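Local coordinates for Mll8374 protein (Mesorhizobium loti, PDB 3B5E) that probably hydrolyses carboxylic esters as a serine esterase with the alpha/beta-hydrolase fold, at residues Thr44-Leu49 and His199-Pro204; Ser87-Thr92 and Pro146-Val151; Ala93-Phe98 and Ser126-Leu131; Arg193-Gly198 and Ala206-Gln211. One frame throughout, in Å; residues are numbered along the deposited sequence.

Contact 1 (Thr44-Leu49 and His199-Pro204). With EDO (1,2-ethanediol), chain F.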
loop_
_atom_site.group_PDB
_atom_site.type_symbol
_atom_site.label_atom_id
_atom_site.label_comp_id
_atom_site.label_asym_id
_atom_site.label_seq_id
_atom_site.Cartn_x
_atom_site.Cartn_y
_atom_site.Cartn_z
ATOM N N THR A 44 -5.073 -11.950 -3.388
ATOM C CA THR A 44 -5.481 -12.054 -4.796
ATOM C C THR A 44 -6.276 -10.829 -5.283
ATOM O O THR A 44 -6.442 -10.631 -6.489
ATOM C CB THR A 44 -6.321 -13.320 -5.035
ATOM O OG1 THR A 44 -7.549 -13.228 -4.294
ATOM C CG2 THR A 44 -5.546 -14.568 -4.630
ATOM N N THR A 45 -6.763 -10.018 -4.346
ATOM C CA THR A 45 -7.807 -9.029 -4.632
ATOM C C THR A 45 -7.349 -7.797 -5.428
ATOM O O THR A 45 -8.135 -7.244 -6.191
ATOM C CB THR A 45 -8.585 -8.616 -3.349
ATOM O OG1 THR A 45 -7.673 -8.061 -2.399
ATOM C CG2 THR A 45 -9.327 -9.796 -2.735
ATOM N N LEU A 46 -6.094 -7.384 -5.289
ATOM C CA LEU A 46 -5.587 -6.230 -6.029
ATOM C C LEU A 46 -4.867 -6.615 -7.319
ATOM O O LEU A 46 -4.416 -5.730 -8.060
ATOM C CB LEU A 46 -4.661 -5.398 -5.136
ATOM C CG LEU A 46 -5.215 -4.685 -3.885
ATOM C CD1 LEU A 46 -4.160 -3.811 -3.323
ATOM C CD2 LEU A 46 -6.491 -3.867 -4.264
ATOM N N VAL A 47 -4.777 -7.921 -7.615
ATOM C CA VAL A 47 -4.031 -8.372 -8.781
ATOM C C VAL A 47 -4.671 -7.888 -10.112
ATOM O O VAL A 47 -3.972 -7.387 -10.978
ATOM C CB VAL A 47 -3.747 -9.917 -8.744
ATOM C CG1 VAL A 47 -3.178 -10.413 -10.081
ATOM C CG2 VAL A 47 -2.782 -10.260 -7.608
ATOM N N PRO A 48 -5.987 -8.020 -10.267
ATOM C CA PRO A 48 -6.617 -7.445 -11.471
ATOM C C PRO A 48 -6.365 -5.934 -11.662
ATOM O O PRO A 48 -6.029 -5.508 -12.749
ATOM C CB PRO A 48 -8.092 -7.775 -11.277
ATOM C CG PRO A 48 -8.083 -8.991 -10.376
ATOM C CD PRO A 48 -6.985 -8.688 -9.412
ATOM N N LEU A 49 -6.482 -5.139 -10.610
ATOM C CA LEU A 49 -6.175 -3.713 -10.713
ATOM C C LEU A 49 -4.709 -3.489 -11.109
ATOM O O LEU A 49 -4.407 -2.684 -11.994
ATOM C CB LEU A 49 -6.452 -3.053 -9.357
ATOM C CG LEU A 49 -6.380 -1.539 -9.225
ATOM C CD1 LEU A 49 -7.710 -0.960 -9.716
ATOM C CD2 LEU A 49 -6.130 -1.160 -7.766
ATOM N N HIS A 199 -16.136 4.119 -1.406
ATOM C CA HIS A 199 -15.005 3.392 -0.817
ATOM C C HIS A 199 -14.477 2.239 -1.698
ATOM O O HIS A 199 -13.348 1.826 -1.528
ATOM C CB HIS A 199 -15.371 2.874 0.567
ATOM C CG HIS A 199 -14.183 2.455 1.357
ATOM N ND1 HIS A 199 -13.263 3.356 1.841
ATOM C CD2 HIS A 199 -13.748 1.226 1.732
ATOM C CE1 HIS A 199 -12.318 2.705 2.495
ATOM N NE2 HIS A 199 -12.577 1.410 2.423
ATOM N N ASP A 200 -15.274 1.763 -2.644
ATOM C CA ASP A 200 -14.838 0.719 -3.548
ATOM C C ASP A 200 -13.844 1.294 -4.552
ATOM O O ASP A 200 -13.897 2.477 -4.898
ATOM C CB ASP A 200 -16.005 0.118 -4.345
ATOM C CG ASP A 200 -16.865 -0.864 -3.529
ATOM O OD1 ASP A 200 -16.563 -1.159 -2.340
ATOM O OD2 ASP A 200 -17.872 -1.359 -4.112
ATOM N N ILE A 201 -12.977 0.421 -5.053
ATOM C CA ILE A 201 -11.977 0.815 -6.013
ATOM C C ILE A 201 -12.195 0.079 -7.311
ATOM O O ILE A 201 -12.884 -0.944 -7.369
ATOM C CB ILE A 201 -10.535 0.594 -5.484
ATOM C CG1 ILE A 201 -10.321 -0.864 -5.035
ATOM C CG2 ILE A 201 -10.209 1.619 -4.348
ATOM C CD1 ILE A 201 -8.855 -1.225 -4.823
ATOM N N GLY A 202 -11.612 0.600 -8.373
ATOM C CA GLY A 202 -11.909 0.071 -9.704
ATOM C C GLY A 202 -11.124 0.723 -10.815
ATOM O O GLY A 202 -10.071 1.271 -10.601
ATOM N N ASP A 203 -11.672 0.687 -12.015
ATOM C CA ASP A 203 -10.979 1.243 -13.175
ATOM C C ASP A 203 -10.572 2.710 -13.103
ATOM O O ASP A 203 -9.481 3.055 -13.575
ATOM C CB ASP A 203 -11.801 1.022 -14.447
ATOM C CG ASP A 203 -11.997 -0.479 -14.787
ATOM O OD1 ASP A 203 -11.036 -1.289 -14.571
ATOM O OD2 ASP A 203 -13.137 -0.815 -15.264
ATOM N N PRO A 204 -11.428 3.585 -12.530
ATOM C CA PRO A 204 -10.972 4.966 -12.346
ATOM C C PRO A 204 -9.684 5.094 -11.524
ATOM O O PRO A 204 -8.861 5.964 -11.813
ATOM C CB PRO A 204 -12.144 5.647 -11.602
ATOM C CG PRO A 204 -13.324 4.794 -11.907
ATOM C CD PRO A 204 -12.796 3.387 -12.017
HETATM C C1 EDO F . -18.583 1.840 -2.128
HETATM O O1 EDO F . -18.206 2.484 -3.383
HETATM C C2 EDO F . -19.459 2.683 -1.189
HETATM O O2 EDO F . -18.691 3.573 -0.356
#
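Ile201 points its side chain into the gap between Leu46 and Leu49, and these apolar groups carry the tight half of the contact. CG1 of Ile201 takes the crowded position between the backbone N and the carbonyl carbon (chi1 55°), and the extended chain beyond it delivers CD1 to both leucines. That methyl lies 3.6 Å from Leu46 CD2 and 4.0 Å from Leu49 CD2, with each leucine side chain crossing the isoleucine at about a right angle. The other branch of Leu49, CD1, rests 3.4 Å from Gly202 O, at the backbone just before helix 203-214. Tyr118 and Leu142, on neighbouring strands, also touch Ile201.

The opposite end of 199-204 is looser and more polar. Asp200 is exposed, and a 1,2-ethanediol molecule, probably from the crystallisation liquor, is gripped by two backbone amides: His199 N reaches its O2 at 2.8 Å in a nearly straight bond (174°), and Asp200 N reaches its O1 at 3.1 Å. The His199 ring turns elsewhere, ND1 hydrogen-bonded to Asp169 and NE2 to Ser119, a geometry consistent with the charge relay of a Ser-His-Asp triad. The loop carrying the probable catalytic histidine thus meets 44-49 through van der Waals contact, without a hydrogen bond between the two, while at its far end the amides of His199 and Asp200 hold the two hydroxyls of the diol.

Contact 2 (Ser87-Thr92 and Pro146-Val151)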
loop_
_atom_site.group_PDB
_atom_site.type_symbol
_atom_site.label_atom_id
_atom_site.label_comp_id
_atom_site.label_asym_id
_atom_site.label_seq_id
_atom_site.Cartn_x
_atom_site.Cartn_y
_atom_site.Cartn_z
ATOM N N SER A 87 0.107 -2.848 17.556
ATOM C CA SER A 87 -0.076 -3.664 16.374
ATOM C C SER A 87 0.452 -3.021 15.090
ATOM O O SER A 87 1.139 -3.674 14.302
ATOM C CB SER A 87 -1.533 -4.048 16.234
ATOM O OG SER A 87 -1.693 -4.973 15.178
ATOM N N ILE A 88 0.170 -1.738 14.896
ATOM C CA ILE A 88 0.698 -1.019 13.734
ATOM C C ILE A 88 2.222 -1.071 13.772
ATOM O O ILE A 88 2.869 -1.359 12.787
ATOM C CB ILE A 88 0.233 0.467 13.671
ATOM C CG1 ILE A 88 -1.301 0.568 13.535
ATOM C CG2 ILE A 88 0.912 1.230 12.479
ATOM C CD1 ILE A 88 -1.904 1.979 13.665
ATOM N N LEU A 89 2.785 -0.798 14.930
ATOM C CA LEU A 89 4.242 -0.770 15.056
ATOM C C LEU A 89 4.873 -2.148 14.742
ATOM O O LEU A 89 5.860 -2.218 13.996
ATOM C CB LEU A 89 4.647 -0.260 16.428
ATOM C CG LEU A 89 4.850 1.259 16.613
ATOM C CD1 LEU A 89 3.763 2.116 15.971
ATOM C CD2 LEU A 89 4.944 1.569 18.084
ATOM N N ALA A 90 4.281 -3.222 15.275
ATOM C CA ALA A 90 4.832 -4.560 15.145
ATOM C C ALA A 90 4.744 -5.037 13.707
ATOM O O ALA A 90 5.707 -5.589 13.172
ATOM C CB ALA A 90 4.131 -5.545 16.094
ATOM N N GLU A 91 3.584 -4.843 13.099
ATOM C CA GLU A 91 3.320 -5.335 11.744
ATOM C C GLU A 91 4.069 -4.529 10.701
ATOM O O GLU A 91 4.565 -5.083 9.720
ATOM C CB GLU A 91 1.810 -5.376 11.486
ATOM C CG GLU A 91 1.049 -6.347 12.406
ATOM C CD GLU A 91 1.544 -7.786 12.283
ATOM O OE1 GLU A 91 1.660 -8.306 11.152
ATOM O OE2 GLU A 91 1.835 -8.391 13.333
ATOM N N THR A 92 4.201 -3.231 10.940
ATOM C CA THR A 92 4.959 -2.377 10.047
ATOM C C THR A 92 6.463 -2.751 10.107
ATOM O O THR A 92 7.133 -2.802 9.071
ATOM C CB THR A 92 4.681 -0.872 10.330
ATOM O OG1 THR A 92 3.263 -0.623 10.324
ATOM C CG2 THR A 92 5.340 0.020 9.307
ATOM N N PRO A 146 -5.333 8.752 8.263
ATOM C CA PRO A 146 -4.325 8.672 9.315
ATOM C C PRO A 146 -4.715 7.626 10.355
ATOM O O PRO A 146 -5.892 7.504 10.705
ATOM C CB PRO A 146 -4.329 10.091 9.943
ATOM C CG PRO A 146 -5.049 10.974 8.924
ATOM C CD PRO A 146 -6.045 10.045 8.283
ATOM N N VAL A 147 -3.722 6.858 10.793
ATOM C CA VAL A 147 -3.913 5.752 11.755
ATOM C C VAL A 147 -2.960 5.780 12.953
ATOM O O VAL A 147 -3.210 5.102 13.946
ATOM C CB VAL A 147 -3.816 4.358 11.072
ATOM C CG1 VAL A 147 -4.877 4.224 9.972
ATOM C CG2 VAL A 147 -2.404 4.067 10.469
ATOM N N LEU A 148 -1.865 6.538 12.854
ATOM C CA LEU A 148 -0.849 6.595 13.882
ATOM C C LEU A 148 -1.171 7.731 14.812
ATOM O O LEU A 148 -1.403 8.833 14.370
ATOM C CB LEU A 148 0.544 6.849 13.306
ATOM C CG LEU A 148 1.394 5.676 12.865
ATOM C CD1 LEU A 148 2.764 6.229 12.396
ATOM C CD2 LEU A 148 1.523 4.674 14.025
ATOM N N ASP A 149 -1.174 7.471 16.102
ATOM C CA ASP A 149 -1.417 8.530 17.068
ATOM C C ASP A 149 -0.198 9.427 17.267
ATOM O O ASP A 149 -0.351 10.627 17.450
ATOM C CB ASP A 149 -1.801 7.956 18.435
ATOM C CG ASP A 149 -3.178 7.288 18.442
ATOM O OD1 ASP A 149 -3.960 7.473 17.468
ATOM O OD2 ASP A 149 -3.438 6.560 19.445
ATOM N N HIS A 150 0.988 8.844 17.293
ATOM C CA HIS A 150 2.208 9.615 17.438
ATOM C C HIS A 150 3.086 9.303 16.223
ATOM O O HIS A 150 3.325 8.135 15.881
ATOM C CB HIS A 150 2.899 9.319 18.777
ATOM C CG HIS A 150 2.003 9.526 19.967
ATOM N ND1 HIS A 150 1.346 10.717 20.209
ATOM C CD2 HIS A 150 1.630 8.683 20.962
ATOM C CE1 HIS A 150 0.619 10.603 21.308
ATOM N NE2 HIS A 150 0.773 9.379 21.784
ATOM N N VAL A 151 3.483 10.363 15.524
ATOM C CA VAL A 151 4.254 10.244 14.300
ATOM C C VAL A 151 5.647 10.723 14.623
ATOM O O VAL A 151 5.803 11.794 15.189
ATOM C CB VAL A 151 3.627 11.102 13.174
ATOM C CG1 VAL A 151 4.327 10.854 11.879
ATOM C CG2 VAL A 151 2.122 10.803 13.048
#
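In this alpha/beta-hydrolase fold, the first turns of helix 85-106 lie against the loop that follows strand 138-142, where Ile88 and Leu89 meet Val147 and Leu148. Ile88 does most of the work because its two branches diverge. CG2 stands anti to the backbone N while CG1 stands anti to the carbonyl carbon (chi1 -62°), which sends one methyl to each of two neighbouring loop residues. Ile88 CD1, at the end of the longer branch, sits 3.4 Å from the carbonyl oxygen Val147 O and 3.9 Å from Val147 CG2. This oxygen is not left to the hydrocarbon: it also accepts a hydrogen bond from the side-chain amide of Gln85, whose OE1 in turn takes the backbone N-H of Asp149. A single glutamine at the start of the helix thus fixes the loop on both sides of Leu148. Behind the contact, Val147 and Ile88 both lean on Ser127 of helix 120-131 and on Phe83. Toward the surface the packing thins out, since Leu89 is exposed and offers only a branch end. Leu148 CD2 is the methyl shared there, 3.8 Å from Ile88 CG2 and 3.9 Å from Leu89 CD1.

Contact 3 (Ala93-Phe98 and Ser126-Leu131); sequences AAFAAF and SSLMLL
Leu128 of helix 120-131 packs against Phe95 and Ala96 of helix 85-106, joining two neighbouring helices of the alpha/beta-hydrolase fold; helix 120-131 follows what is probably the nucleophile elbow at Ser119. The aliphatic part of the contact is made by one leucine branch on an alanine. CD1 of Leu128 lies 3.6 Å from Ala96 CB, and the small methyl allows the backbones to draw near, with the CA atoms of Ala96 and Leu128 7.0 Å apart. The aromatic part uses the other branch. Leu128 CD2 comes to the edge of the Phe95 ring, in the ring plane rather than over a face, and the two side chains cross at about a right angle. Phe95 in turn meets Phe18 edge to face. No hydrogen bond crosses between the segments; Ser127 OG, for one, turns back to Asn123 O of its own helix. An alanine in place of Leu128 would lose both methyls and is likely to open a gap between the helices, leaving the Phe95 edge and the Ala96 methyl without their partner on helix 120-131. With CG of Leu128 anti to the backbone N (chi1 180°), the fork faces the other helix, and CD2 stops 3.9 Å from Phe95 CD2.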
loop_
_atom_site.group_PDB
_atom_site.type_symbol
_atom_site.label_atom_id
_atom_site.label_comp_id
_atom_site.label_asym_id
_atom_site.label_seq_id
_atom_site.Cartn_x
_atom_site.Cartn_y
_atom_site.Cartn_z
ATOM N N ALA A 93 6.976 -3.046 11.306
ATOM C CA ALA A 93 8.362 -3.508 11.488
ATOM C C ALA A 93 8.587 -4.836 10.775
ATOM O O ALA A 93 9.603 -5.032 10.083
ATOM C CB ALA A 93 8.702 -3.638 12.977
ATOM N N ALA A 94 7.654 -5.764 10.967
ATOM C CA ALA A 94 7.711 -7.053 10.301
ATOM C C ALA A 94 7.688 -6.878 8.790
ATOM O O ALA A 94 8.487 -7.502 8.080
ATOM C CB ALA A 94 6.586 -7.958 10.775
ATOM N N PHE A 95 6.806 -6.014 8.290
ATOM C CA PHE A 95 6.698 -5.818 6.840
ATOM C C PHE A 95 7.945 -5.177 6.195
ATOM O O PHE A 95 8.327 -5.551 5.065
ATOM C CB PHE A 95 5.443 -5.043 6.492
ATOM C CG PHE A 95 5.096 -5.104 5.034
ATOM C CD1 PHE A 95 4.434 -6.214 4.510
ATOM C CD2 PHE A 95 5.479 -4.077 4.180
ATOM C CE1 PHE A 95 4.119 -6.283 3.157
ATOM C CE2 PHE A 95 5.171 -4.129 2.827
ATOM C CZ PHE A 95 4.503 -5.246 2.311
ATOM N N ALA A 96 8.550 -4.235 6.917
ATOM C CA ALA A 96 9.786 -3.580 6.518
ATOM C C ALA A 96 10.874 -4.640 6.281
ATOM O O ALA A 96 11.493 -4.685 5.200
ATOM C CB ALA A 96 10.221 -2.558 7.587
ATOM N N ALA A 97 11.045 -5.520 7.275
ATOM C CA ALA A 97 12.000 -6.642 7.191
ATOM C C ALA A 97 11.657 -7.545 5.998
ATOM O O ALA A 97 12.537 -7.901 5.217
ATOM C CB ALA A 97 12.007 -7.431 8.479
ATOM N N PHE A 98 10.370 -7.866 5.851
ATOM C CA PHE A 98 9.873 -8.672 4.741
ATOM C C PHE A 98 10.201 -8.083 3.363
ATOM O O PHE A 98 10.595 -8.827 2.431
ATOM C CB PHE A 98 8.350 -8.879 4.888
ATOM C CG PHE A 98 7.689 -9.438 3.649
ATOM C CD1 PHE A 98 7.832 -10.783 3.335
ATOM C CD2 PHE A 98 6.958 -8.622 2.796
ATOM C CE1 PHE A 98 7.258 -11.314 2.201
ATOM C CE2 PHE A 98 6.369 -9.133 1.647
ATOM C CZ PHE A 98 6.511 -10.500 1.345
ATOM N N SER A 126 1.425 3.845 4.506
ATOM C CA SER A 126 1.737 5.183 5.030
ATOM C C SER A 126 2.480 5.058 6.363
ATOM O O SER A 126 3.427 5.791 6.634
ATOM C CB SER A 126 0.462 6.026 5.181
ATOM O OG SER A 126 -0.394 5.486 6.175
ATOM N N SER A 127 2.071 4.111 7.194
ATOM C CA SER A 127 2.780 3.850 8.460
ATOM C C SER A 127 4.228 3.402 8.249
ATOM O O SER A 127 5.114 3.781 9.002
ATOM C CB SER A 127 2.028 2.777 9.260
ATOM O OG SER A 127 0.788 3.297 9.637
ATOM N N LEU A 128 4.425 2.567 7.224
ATOM C CA LEU A 128 5.741 2.095 6.850
ATOM C C LEU A 128 6.631 3.277 6.497
ATOM O O LEU A 128 7.778 3.344 6.943
ATOM C CB LEU A 128 5.637 1.091 5.700
ATOM C CG LEU A 128 6.926 0.468 5.146
ATOM C CD1 LEU A 128 7.679 -0.378 6.203
ATOM C CD2 LEU A 128 6.591 -0.323 3.879
HETATM N N MSE A 129 6.117 4.197 5.678
HETATM C CA MSE A 129 6.873 5.410 5.317
HETATM C C MSE A 129 7.312 6.224 6.540
HETATM O O MSE A 129 8.432 6.715 6.586
HETATM C CB MSE A 129 6.054 6.334 4.392
HETATM C CG MSE A 129 5.788 5.762 3.012
HETATM SE SE MSE A 129 4.426 6.855 2.057
HETATM C CE MSE A 129 5.160 8.501 2.488
ATOM N N LEU A 130 6.423 6.358 7.522
ATOM C CA LEU A 130 6.678 7.223 8.668
ATOM C C LEU A 130 7.527 6.557 9.726
ATOM O O LEU A 130 8.308 7.219 10.397
ATOM C CB LEU A 130 5.355 7.702 9.247
ATOM C CG LEU A 130 4.642 8.724 8.347
ATOM C CD1 LEU A 130 3.173 8.756 8.699
ATOM C CD2 LEU A 130 5.301 10.110 8.451
ATOM N N LEU A 131 7.412 5.243 9.842
ATOM C CA LEU A 131 8.105 4.504 10.880
ATOM C C LEU A 131 9.428 3.861 10.410
ATOM O O LEU A 131 10.300 3.615 11.239
ATOM C CB LEU A 131 7.179 3.439 11.458
ATOM C CG LEU A 131 5.926 3.905 12.217
ATOM C CD1 LEU A 131 4.997 2.740 12.494
ATOM C CD2 LEU A 131 6.260 4.615 13.560
#

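Contact 4 (Arg193-Gly198 and Ala206-Gln211); sequences RIIPSG and AAIVRQ
Ile208, on helix 203-214, gives up more surface than any other residue here, dividing its side chain between Ile195 and Arg193 of strand 189-195. Its CD1 meets Ile195 CG2 at 3.3 Å, closer than usual for two methyl groups; the two side chains slide past each other in opposite directions. Its CG2, anti to the backbone N, turns instead toward Arg193. The arginine chain bends at its second torsion (chi2 -63°) and lays one guanidinium face over that methyl, which sits 4.0 Å above the plane and offset toward the rim. Arg193 CG touches the same methyl at 4.0 Å. The charge is answered within the strand, by a salt bridge from NE to Asp191, while NH1 donates to a water 3.0 Å away in the guanidinium plane; that water donates in turn to Gln211 OE1, in one of the glutamine's two conformers. Ile208 also reaches Leu162 and Ile164 on the adjacent strand. A serine in its place would probably cost Ile195 its methyl contact on the helix and leave the guanidinium face without the methyl beneath it. Strand, connecting loop with the probable catalytic histidine, and covering helix form the last beta-alpha unit of an alpha/beta-hydrolase.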
loop_
_atom_site.group_PDB
_atom_site.type_symbol
_atom_site.label_atom_id
_atom_site.label_comp_id
_atom_site.label_asym_id
_atom_site.label_seq_id
_atom_site.Cartn_x
_atom_site.Cartn_y
_atom_site.Cartn_z
ATOM N N ARG A 193 -6.147 13.086 -5.187
ATOM C CA ARG A 193 -7.320 13.160 -6.067
ATOM C C ARG A 193 -8.573 12.806 -5.293
ATOM O O ARG A 193 -8.533 12.010 -4.346
ATOM C CB ARG A 193 -7.228 12.172 -7.255
ATOM C CG ARG A 193 -5.934 12.171 -7.979
ATOM C CD ARG A 193 -5.631 13.490 -8.638
ATOM N NE ARG A 193 -4.335 13.449 -9.288
ATOM C CZ ARG A 193 -4.146 13.021 -10.536
ATOM N NH1 ARG A 193 -5.157 12.687 -11.315
ATOM N NH2 ARG A 193 -2.921 12.972 -11.025
ATOM N N ILE A 194 -9.684 13.403 -5.708
ATOM C CA ILE A 194 -11.024 12.977 -5.290
ATOM C C ILE A 194 -11.748 12.572 -6.555
ATOM O O ILE A 194 -11.801 13.376 -7.493
ATOM C CB ILE A 194 -11.844 14.095 -4.604
ATOM C CG1 ILE A 194 -11.170 14.636 -3.338
ATOM C CG2 ILE A 194 -13.268 13.590 -4.276
ATOM C CD1 ILE A 194 -11.702 16.035 -2.849
ATOM N N ILE A 195 -12.299 11.350 -6.588
ATOM C CA ILE A 195 -13.023 10.832 -7.752
ATOM C C ILE A 195 -14.461 10.601 -7.309
ATOM O O ILE A 195 -14.732 10.630 -6.107
ATOM C CB ILE A 195 -12.328 9.562 -8.381
ATOM C CG1 ILE A 195 -12.208 8.377 -7.401
ATOM C CG2 ILE A 195 -10.940 9.924 -8.965
ATOM C CD1 ILE A 195 -11.854 6.977 -8.108
ATOM N N PRO A 196 -15.399 10.475 -8.247
ATOM C CA PRO A 196 -16.816 10.310 -7.841
ATOM C C PRO A 196 -17.162 9.017 -7.094
ATOM O O PRO A 196 -18.231 8.933 -6.485
ATOM C CB PRO A 196 -17.585 10.404 -9.172
ATOM C CG PRO A 196 -16.611 11.136 -10.107
ATOM C CD PRO A 196 -15.257 10.670 -9.703
ATOM N N SER A 197 -16.258 8.050 -7.131
ATOM C CA SER A 197 -16.436 6.758 -6.457
ATOM C C SER A 197 -16.627 6.850 -4.955
ATOM O O SER A 197 -16.311 7.864 -4.307
ATOM C CB SER A 197 -15.232 5.843 -6.764
ATOM O OG SER A 197 -15.207 5.628 -8.139
ATOM N N GLY A 198 -17.203 5.789 -4.397
ATOM C CA GLY A 198 -17.217 5.601 -2.965
ATOM C C GLY A 198 -15.960 4.951 -2.428
ATOM O O GLY A 198 -14.844 5.190 -2.902
ATOM N N ALA A 206 -7.267 2.747 -11.316
ATOM C CA ALA A 206 -6.191 2.237 -12.184
ATOM C C ALA A 206 -5.738 3.274 -13.203
ATOM O O ALA A 206 -4.543 3.452 -13.420
ATOM C CB ALA A 206 -6.644 1.019 -12.906
ATOM N N ALA A 207 -6.696 3.955 -13.818
ATOM C CA ALA A 207 -6.382 4.997 -14.778
ATOM C C ALA A 207 -5.511 6.099 -14.158
ATOM O O ALA A 207 -4.524 6.554 -14.738
ATOM C CB ALA A 207 -7.651 5.594 -15.334
ATOM N N ILE A 208 -5.883 6.533 -12.967
ATOM C CA ILE A 208 -5.108 7.561 -12.266
ATOM C C ILE A 208 -3.711 7.073 -11.867
ATOM O O ILE A 208 -2.726 7.791 -12.083
ATOM C CB ILE A 208 -5.844 8.098 -11.031
ATOM C CG1 ILE A 208 -7.048 8.972 -11.467
ATOM C CG2 ILE A 208 -4.917 8.904 -10.145
ATOM C CD1 ILE A 208 -8.023 9.323 -10.324
ATOM N N VAL A 209 -3.612 5.884 -11.274
ATOM C CA VAL A 209 -2.287 5.352 -10.874
ATOM C C VAL A 209 -1.335 5.280 -12.116
ATOM O O VAL A 209 -0.163 5.678 -12.065
ATOM C CB VAL A 209 -2.372 3.976 -10.165
ATOM C CG1 VAL A 209 -0.945 3.465 -9.813
ATOM C CG2 VAL A 209 -3.282 4.012 -8.922
ATOM N N ARG A 210 -1.860 4.790 -13.224
ATOM C CA ARG A 210 -1.119 4.747 -14.479
ATOM C C ARG A 210 -0.613 6.084 -14.927
ATOM O O ARG A 210 0.570 6.217 -15.268
ATOM C CB ARG A 210 -1.994 4.218 -15.585
ATOM C CG ARG A 210 -1.687 2.853 -15.935
ATOM C CD ARG A 210 -2.773 2.299 -16.795
ATOM N NE ARG A 210 -2.496 2.568 -18.180
ATOM C CZ ARG A 210 -1.599 1.921 -18.912
ATOM N NH1 ARG A 210 -0.852 0.953 -18.386
ATOM N NH2 ARG A 210 -1.445 2.260 -20.188
ATOM N N GLN A 211 -1.520 7.062 -14.921
ATOM C CA GLN A 211 -1.241 8.471 -15.275
ATOM C C GLN A 211 -0.173 9.101 -14.358
ATOM O O GLN A 211 0.683 9.873 -14.796
ATOM C CB GLN A 211 -2.562 9.285 -15.226
ATOM C CG GLN A 211 -3.499 9.044 -16.445
ATOM C CD GLN A 211 -5.035 9.248 -16.212
ATOM O OE1 GLN A 211 -5.513 9.604 -15.113
ATOM N NE2 GLN A 211 -5.807 9.002 -17.275
HETATM O O HOH W 1 -4.486 11.726 -14.052
#

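How the contacts relate
From the N terminus, 44-49 opens contact 1, the longest loop, which closes only at 199-204 and encloses two others. Helix 85-106 starts contact 2 with 87-92 and then contact 3 with 93-98. Contact 3 closes first, at 126-131, and is nested in contact 2, which closes at 146-151. Contact 4 begins at 193-198, before contact 1 has closed, and ends at 206-211, so contacts 1 and 4 cross and share helix 203-214. Two neighbourhoods result, on opposite sides of the chain's centre: contact 2 ties helix 85-106 to the loop after strand 138-142 and contact 3 ties it to helix 120-131, whereas contacts 1 and 4 bind the C-terminal helix region to 44-49 and the edge strand.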